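Local coordinates for protein GCN5-related N-acetyltransferase (Kribbella flavida, PDB 4IUS) that probably transfers an acyl group, most likely acetyl from acetyl-CoA as in other GNAT-family enzymes, to an acceptor that is not identified, at residues G122-V128 and A163-D169; A11-L15 and V46-P50. The protein carries 1 engineered substitution. Where two conformers were deposited one is given. Numbering follows the deposited sequence.

Overall arrangement
Contact 1 and contact 2 lie on opposite sides of the chain's centre, their own centres 33 Å apart and their nearest atoms about 17 Å apart, so they do not touch. In sequence they follow one another: contact 2 joins helix 6-19 to strand 44-47 of a three-stranded antiparallel sheet, and contact 1 then pairs edge strand 123-127 with its neighbour 161-168 in the eight-stranded mixed sheet that carries the GNAT fold. That sheet also reaches contact 2: its other outer strand, 78-82, touches Ala-11, Gln-14 and Ala-47. Contact 1 packs against helix 202-216, whose start probably binds the acetyl-CoA pyrophosphate, as in relatives; no cofactor is bound in these coordinates.

Contact 1: residues G122-V128 and A163-D169; sequences GVTAAVV and AVLIRMD
Strands 123-127 and 163-168 run antiparallel (155° between their directions, axes 4.6 Å apart). Thr-124/Arg-167 and Ala-126/Leu-165 are hydrogen-bonded pairs; Val-123/Met-168, Ala-125/Ile-166 and Val-127/Val-164 are non-hydrogen-bonded. Thr-124 N to Arg-167 O is 2.9 Å and Arg-167 N to Thr-124 O 2.8 Å; Ala-126 N to Leu-165 O is 3.0 Å and Leu-165 N to Ala-126 O 2.9 Å. Asp-169 N to Gly-122 O (2.9 Å) and Val-128 N to Ala-163 O (2.8 Å) extend the pairing, and a water bridges Val-128 O (2.8 Å) and Ala-163 N (3.1 Å). Gly-122 has phi 86°, where a CB would jam against the preceding carbonyl. This is the β1-β2 edge of the GNAT fold, with 123-127 outermost in the sheet. One face, bearing Val-123, Ala-125, Val-164 and Ile-166, packs on helix 202-216. There Val-123 (t) sets CG1 3.5 Å from Ile-166 CG2 and CG2 3.3 Å from CE of Met-168, a selenomethionine (t, p, p); Ile-166 (m, m) brings CD1 to 3.7 Å from Ala-125 CB. On the other face Arg-167 (chi1 m, chi2 112°, between wells) folds across the strands, its NE donating to OG1 of Thr-124 (p) at 2.9 Å. Beyond the strand end Val-128 (t) puts CG2 3.8 Å from Ala-163 CB and 4.0 Å from CG of Leu-165 (m, t); both Val-128 and Leu-165 meet helix 131-141.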
ATOM      1  N   GLY A 122      20.976  -4.101 -22.143  1.00 14.72           N
ATOM      2  CA  GLY A 122      19.675  -4.477 -22.710  1.00 13.91           C
ATOM      3  C   GLY A 122      18.474  -4.004 -21.928  1.00 11.17           C
ATOM      4  O   GLY A 122      17.349  -4.163 -22.406  1.00 12.57           O
ATOM      5  N   VAL A 123      18.697  -3.448 -20.735  1.00 10.92           N
ATOM      6  CA  VAL A 123      17.604  -3.128 -19.828  1.00  9.23           C
ATOM      7  C   VAL A 123      17.341  -1.616 -19.874  1.00  8.60           C
ATOM      8  O   VAL A 123      18.265  -0.805 -19.765  1.00  9.82           O
ATOM      9  CB  VAL A 123      17.879  -3.612 -18.383  1.00 10.85           C
ATOM     10  CG1 VAL A 123      16.702  -3.322 -17.476  1.00 10.95           C
ATOM     11  CG2 VAL A 123      18.204  -5.092 -18.340  1.00 14.87           C
ATOM     12  N   THR A 124      16.074  -1.245 -20.055  1.00  8.90           N
ATOM     13  CA  THR A 124      15.674   0.147 -20.129  1.00  8.40           C
ATOM     14  C   THR A 124      14.433   0.331 -19.239  1.00  7.98           C
ATOM     15  O   THR A 124      13.832  -0.642 -18.784  1.00  8.25           O
ATOM     16  CB  THR A 124      15.382   0.547 -21.597  1.00  9.52           C
ATOM     17  OG1 THR A 124      14.273  -0.231 -22.100  1.00 10.60           O
ATOM     18  CG2 THR A 124      16.599   0.357 -22.519  1.00 10.95           C
ATOM     19  N   ALA A 125      14.020   1.560 -19.050  1.00  8.07           N
ATOM     20  CA  ALA A 125      12.832   1.876 -18.273  1.00  7.58           C
ATOM     21  C   ALA A 125      11.999   2.925 -18.969  1.00  7.49           C
ATOM     22  O   ALA A 125      12.549   3.800 -19.636  1.00  8.95           O
ATOM     23  CB  ALA A 125      13.188   2.405 -16.902  1.00  9.50           C
ATOM     24  N   ALA A 126      10.693   2.851 -18.771  1.00  7.96           N
ATOM     25  CA  ALA A 126       9.791   3.852 -19.271  1.00  8.71           C
ATOM     26  C   ALA A 126       8.592   3.971 -18.335  1.00  8.27           C
ATOM     27  O   ALA A 126       8.003   2.976 -17.934  1.00 10.15           O
ATOM     28  CB  ALA A 126       9.293   3.468 -20.670  1.00 12.48           C
ATOM     29  N   VAL A 127       8.142   5.187 -18.067  1.00  7.63           N
ATOM     30  CA  VAL A 127       6.910   5.434 -17.360  0.60  7.62           C
ATOM     31  C   VAL A 127       5.738   4.921 -18.212  1.00  7.85           C
ATOM     32  O   VAL A 127       5.714   5.079 -19.435  1.00  9.77           O
ATOM     33  CB  VAL A 127       6.748   6.939 -17.076  0.60  8.60           C
ATOM     34  CG1 VAL A 127       6.421   7.696 -18.361  0.60  9.87           C
ATOM     35  CG2 VAL A 127       5.697   7.179 -16.005  0.60  9.76           C
ATOM     36  N   VAL A 128       4.742   4.323 -17.575  1.00  6.99           N
ATOM     37  CA  VAL A 128       3.516   3.897 -18.248  1.00  6.41           C
ATOM     38  C   VAL A 128       2.772   5.119 -18.775  1.00  6.65           C
ATOM     39  O   VAL A 128       2.549   6.077 -18.037  1.00  8.12           O
ATOM     40  CB  VAL A 128       2.616   3.105 -17.292  1.00  6.68           C
ATOM     41  CG1 VAL A 128       1.219   2.957 -17.821  1.00  8.04           C
ATOM     42  CG2 VAL A 128       3.232   1.760 -17.026  1.00  8.12           C
ATOM     43  N   ALA A 163       2.810   4.294 -12.958  1.00  7.12           N
ATOM     44  CA  ALA A 163       3.522   3.040 -12.973  1.00  6.59           C
ATOM     45  C   ALA A 163       4.681   3.126 -13.946  1.00  6.29           C
ATOM     46  O   ALA A 163       4.724   4.023 -14.775  1.00  7.29           O
ATOM     47  CB  ALA A 163       2.600   1.853 -13.268  1.00  8.18           C
ATOM     48  N   VAL A 164       5.563   2.134 -13.872  1.00  6.51           N
ATOM     49  CA  VAL A 164       6.727   2.041 -14.757  1.00  6.40           C
ATOM     50  C   VAL A 164       6.846   0.609 -15.284  1.00  6.01           C
ATOM     51  O   VAL A 164       6.408  -0.328 -14.629  1.00  7.44           O
ATOM     52  CB  VAL A 164       8.042   2.479 -14.044  1.00  6.73           C
ATOM     53  CG1 VAL A 164       7.872   3.862 -13.420  1.00  9.02           C
ATOM     54  CG2 VAL A 164       8.536   1.432 -13.054  1.00  8.55           C
ATOM     55  N   LEU A 165       7.453   0.494 -16.446  1.00  6.00           N
ATOM     56  CA  LEU A 165       7.865  -0.789 -16.985  1.00  6.73           C
ATOM     57  C   LEU A 165       9.362  -0.782 -17.184  1.00  6.40           C
ATOM     58  O   LEU A 165       9.940   0.153 -17.759  1.00  7.46           O
ATOM     59  CB  LEU A 165       7.161  -1.036 -18.339  1.00  6.86           C
ATOM     60  CG  LEU A 165       5.640  -1.260 -18.231  1.00  7.51           C
ATOM     61  CD1 LEU A 165       5.009  -1.292 -19.621  1.00  9.73           C
ATOM     62  CD2 LEU A 165       5.287  -2.530 -17.451  1.00  9.84           C
ATOM     63  N   ILE A 166       9.977  -1.869 -16.743  1.00  6.56           N
ATOM     64  CA  ILE A 166      11.371  -2.185 -17.027  1.00  6.80           C
ATOM     65  C   ILE A 166      11.346  -3.159 -18.199  1.00  7.19           C
ATOM     66  O   ILE A 166      10.603  -4.163 -18.156  1.00  8.86           O
ATOM     67  CB  ILE A 166      12.068  -2.825 -15.815  1.00  8.02           C
ATOM     68  CG1 ILE A 166      12.024  -1.941 -14.604  1.00  9.97           C
ATOM     69  CG2 ILE A 166      13.477  -3.290 -16.151  1.00  9.90           C
ATOM     70  CD1 ILE A 166      12.714  -0.644 -14.780  1.00 11.62           C
ATOM     71  N   ARG A 167      12.110  -2.865 -19.246  1.00  7.76           N
ATOM     72  CA  ARG A 167      12.115  -3.661 -20.457  0.70  8.32           C
ATOM     73  C   ARG A 167      13.466  -4.289 -20.673  1.00  7.86           C
ATOM     74  O   ARG A 167      14.496  -3.690 -20.376  1.00  9.73           O
ATOM     75  CB  ARG A 167      11.758  -2.791 -21.634  0.70  9.46           C
ATOM     76  CG  ARG A 167      10.497  -1.946 -21.409  0.70  9.97           C
ATOM     77  CD  ARG A 167      10.781  -0.455 -21.305  0.70 11.31           C
ATOM     78  NE  ARG A 167      11.418  -0.071 -22.560  0.70 12.49           N
ATOM     79  CZ  ARG A 167      10.774   0.078 -23.710  0.70 14.15           C
ATOM     80  NH1 ARG A 167      11.449   0.258 -24.855  0.70 17.81           N
ATOM     81  NH2 ARG A 167       9.445   0.075 -23.723  0.70 14.57           N
HETATM   82  N   MSE A 168      13.440  -5.490 -21.204  1.00  9.28           N
HETATM   83  CA  MSE A 168      14.632  -6.177 -21.642  0.60 10.06           C
HETATM   84  C   MSE A 168      14.534  -6.348 -23.160  1.00 10.31           C
HETATM   85  O   MSE A 168      13.558  -6.947 -23.656  1.00 10.08           O
HETATM   86  CB  MSE A 168      14.728  -7.519 -20.915  0.60 12.11           C
HETATM   87  CG  MSE A 168      15.912  -8.365 -21.308  0.60 14.87           C
HETATM   88 SE   MSE A 168      17.652  -7.662 -20.848  0.39 18.26          SE
HETATM   89  CE  MSE A 168      17.690  -8.273 -19.003  0.60 24.93           C
ATOM     90  N   ASP A 169      15.481  -5.786 -23.873  1.00 10.93           N
ATOM     91  CA  ASP A 169      15.441  -5.797 -25.324  1.00 11.59           C
ATOM     92  C   ASP A 169      14.046  -5.357 -25.813  1.00 11.41           C
ATOM     93  O   ASP A 169      13.509  -5.900 -26.783  1.00 12.76           O
ATOM     94  CB  ASP A 169      15.849  -7.170 -25.864  1.00 12.97           C
ATOM     95  CG  ASP A 169      17.260  -7.531 -25.511  1.00 15.92           C
ATOM     96  OD1 ASP A 169      18.133  -6.625 -25.502  1.00 20.26           O
ATOM     97  OD2 ASP A 169      17.481  -8.705 -25.238  1.00 20.78           O
TER
HETATM   98  O   HOH W   1       1.853   6.015 -15.295  1.00  9.68           O

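Contact 2: residues A11-L15 and V46-P50; sequences ASAQL and VAAEP. With EDO (1,2-ethanediol), chain E.
Residues 11-15 form little more than one regular turn inside helix 6-19, with phi/psi near -63/-44° and Leu-15 N bonded to Ala-11 O at 3.0 Å. Residues 46-50 leave the end of strand 44-47, extended at Val-46 and Ala-47, turning at Ala-48 (-69/-33°) and finishing on Pro-50. CA atoms approach most closely for Ser-12 and Pro-50 (5.9 Å) and for Leu-15 and Val-46 (7.4 Å). Two apolar pairs form: Leu-15 (t, p) places CD1 3.7 Å from CG2 of Val-46 (m), and Ala-11 CB lies 3.7 Å from Pro-50 CB. Leu-15 and Val-46 also rest on Val-31 and Leu-33, so the helix covers one face of the antiparallel sheet of strands 22-27, 30-35 and 44-47. Van der Waals contacts with polar atoms join Leu-15 CD2 to Ala-48 O (3.7 Å), Pro-50 CG to Ser-12 OG (3.4 Å) and NE2 of extended Gln-14 (t, t) to Val-46 CG1 (4.0 Å). Among hydrogen bonds, Ser-12 OG (chi1 m) pairs with Ala-8 O within its own helix, and Ala-13 O accepts from O2 of an ethanediol, probably from the crystallisation liquor, at 3.0 Å. A water donates to Ala-47 O at 2.8 Å and only weakly to Ala-11 O at 3.4 Å. With no direct hydrogen bond between them, helix and strand-plus-loop meet chiefly by side-chain packing.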
ATOM      1  N   ALA A  11       0.203   6.969   8.153  1.00  8.87           N
ATOM      2  CA  ALA A  11      -1.183   6.535   8.399  1.00 10.12           C
ATOM      3  C   ALA A  11      -2.179   7.603   7.957  1.00  9.19           C
ATOM      4  O   ALA A  11      -3.225   7.305   7.379  1.00 11.14           O
ATOM      5  CB  ALA A  11      -1.370   6.164   9.860  1.00 10.77           C
ATOM      6  N   SER A  12      -1.892   8.853   8.261  1.00  8.27           N
ATOM      7  CA  SER A  12      -2.760   9.949   7.903  0.60  8.90           C
ATOM      8  C   SER A  12      -2.865  10.115   6.376  1.00  9.52           C
ATOM      9  O   SER A  12      -3.942  10.360   5.849  1.00 10.37           O
ATOM     10  CB  SER A  12      -2.300  11.267   8.554  0.60 11.58           C
ATOM     11  OG  SER A  12      -2.518  11.271   9.951  0.60 13.60           O
ATOM     12  N   ALA A  13      -1.740   9.981   5.689  1.00  9.58           N
ATOM     13  CA  ALA A  13      -1.724  10.077   4.245  1.00  9.73           C
ATOM     14  C   ALA A  13      -2.477   8.911   3.622  1.00  9.80           C
ATOM     15  O   ALA A  13      -3.180   9.105   2.600  1.00 11.55           O
ATOM     16  CB  ALA A  13      -0.298  10.133   3.722  1.00 12.85           C
ATOM     17  N   GLN A  14      -2.345   7.716   4.186  1.00 10.73           N
ATOM     18  CA  GLN A  14      -3.091   6.579   3.692  0.60 11.93           C
ATOM     19  C   GLN A  14      -4.596   6.852   3.782  1.00 11.42           C
ATOM     20  O   GLN A  14      -5.345   6.615   2.842  1.00 12.83           O
ATOM     21  CB  GLN A  14      -2.718   5.328   4.476  0.60 15.79           C
ATOM     22  CG  GLN A  14      -3.356   4.059   3.974  0.60 19.64           C
ATOM     23  CD  GLN A  14      -3.049   2.930   4.917  0.60 23.31           C
ATOM     24  OE1 GLN A  14      -2.194   2.103   4.639  0.60 35.42           O
ATOM     25  NE2 GLN A  14      -3.694   2.934   6.079  0.60 25.11           N
ATOM     26  N   LEU A  15      -5.037   7.354   4.928  1.00 10.97           N
ATOM     27  CA  LEU A  15      -6.451   7.682   5.094  1.00 10.86           C
ATOM     28  C   LEU A  15      -6.920   8.720   4.078  1.00 10.44           C
ATOM     29  O   LEU A  15      -7.958   8.557   3.451  1.00 11.14           O
ATOM     30  CB  LEU A  15      -6.726   8.135   6.509  1.00 10.27           C
ATOM     31  CG  LEU A  15      -8.126   8.570   6.878  1.00 10.20           C
ATOM     32  CD1 LEU A  15      -9.173   7.512   6.606  1.00 12.86           C
ATOM     33  CD2 LEU A  15      -8.173   9.064   8.318  1.00 13.59           C
ATOM     34  N   VAL A  46      -9.593   1.616   9.149  1.00  7.35           N
ATOM     35  CA  VAL A  46      -8.298   2.133   9.567  1.00  7.96           C
ATOM     36  C   VAL A  46      -8.517   3.032  10.796  1.00  7.99           C
ATOM     37  O   VAL A  46      -9.668   3.250  11.219  1.00  8.36           O
ATOM     38  CB  VAL A  46      -7.553   2.879   8.415  1.00  8.65           C
ATOM     39  CG1 VAL A  46      -7.379   1.969   7.177  1.00 11.11           C
ATOM     40  CG2 VAL A  46      -8.264   4.185   8.077  1.00 10.08           C
ATOM     41  N   ALA A  47      -7.421   3.516  11.387  1.00  8.50           N
ATOM     42  CA  ALA A  47      -7.553   4.450  12.496  1.00  9.15           C
ATOM     43  C   ALA A  47      -8.120   5.782  12.014  1.00  9.57           C
ATOM     44  O   ALA A  47      -7.675   6.323  11.019  1.00 10.38           O
ATOM     45  CB  ALA A  47      -6.216   4.725  13.144  1.00 10.50           C
ATOM     46  N   ALA A  48      -9.108   6.290  12.726  1.00  9.51           N
ATOM     47  CA  ALA A  48      -9.707   7.569  12.380  1.00 10.17           C
ATOM     48  C   ALA A  48      -8.791   8.744  12.603  1.00 10.22           C
ATOM     49  O   ALA A  48      -8.922   9.736  11.891  1.00 12.86           O
ATOM     50  CB  ALA A  48     -10.998   7.750  13.196  1.00 11.42           C
ATOM     51  N   GLU A  49      -7.942   8.647  13.631  1.00 10.67           N
ATOM     52  CA  GLU A  49      -7.115   9.758  14.110  0.60 11.51           C
ATOM     53  C   GLU A  49      -5.697   9.244  14.434  1.00 11.74           C
ATOM     54  O   GLU A  49      -5.323   9.108  15.597  1.00 11.12           O
ATOM     55  CB  GLU A  49      -7.735  10.405  15.357  0.60 14.55           C
ATOM     56  CG  GLU A  49      -9.131  10.998  15.136  0.60 14.55           C
ATOM     57  CD  GLU A  49      -9.754  11.483  16.429  0.60 23.72           C
ATOM     58  OE1 GLU A  49      -9.003  11.726  17.394  0.60 27.89           O
ATOM     59  OE2 GLU A  49     -10.992  11.556  16.476  0.60 28.89           O
ATOM     60  N   PRO A  50      -4.875   8.978  13.401  1.00 11.86           N
ATOM     61  CA  PRO A  50      -3.471   8.624  13.659  1.00 12.67           C
ATOM     62  C   PRO A  50      -2.772   9.647  14.518  1.00 12.63           C
ATOM     63  O   PRO A  50      -2.964  10.850  14.336  1.00 14.61           O
ATOM     64  CB  PRO A  50      -2.840   8.604  12.265  1.00 16.12           C
ATOM     65  CG  PRO A  50      -3.957   8.472  11.332  1.00 15.44           C
ATOM     66  CD  PRO A  50      -5.177   9.038  11.968  1.00 12.78           C
TER
HETATM   67  C1  EDO E 504      -0.181   6.823   0.057  0.50 22.60           C
HETATM   68  O1  EDO E 504       0.044   6.385   1.409  0.50 23.23           O
HETATM   69  C2  EDO E 504      -0.857   8.189   0.094  0.50 16.93           C
HETATM   70  O2  EDO E 504      -2.288   8.067  -0.038  0.50 18.73           O
HETATM   71  O   HOH W   2      -5.308   5.871   9.582  1.00 19.33           O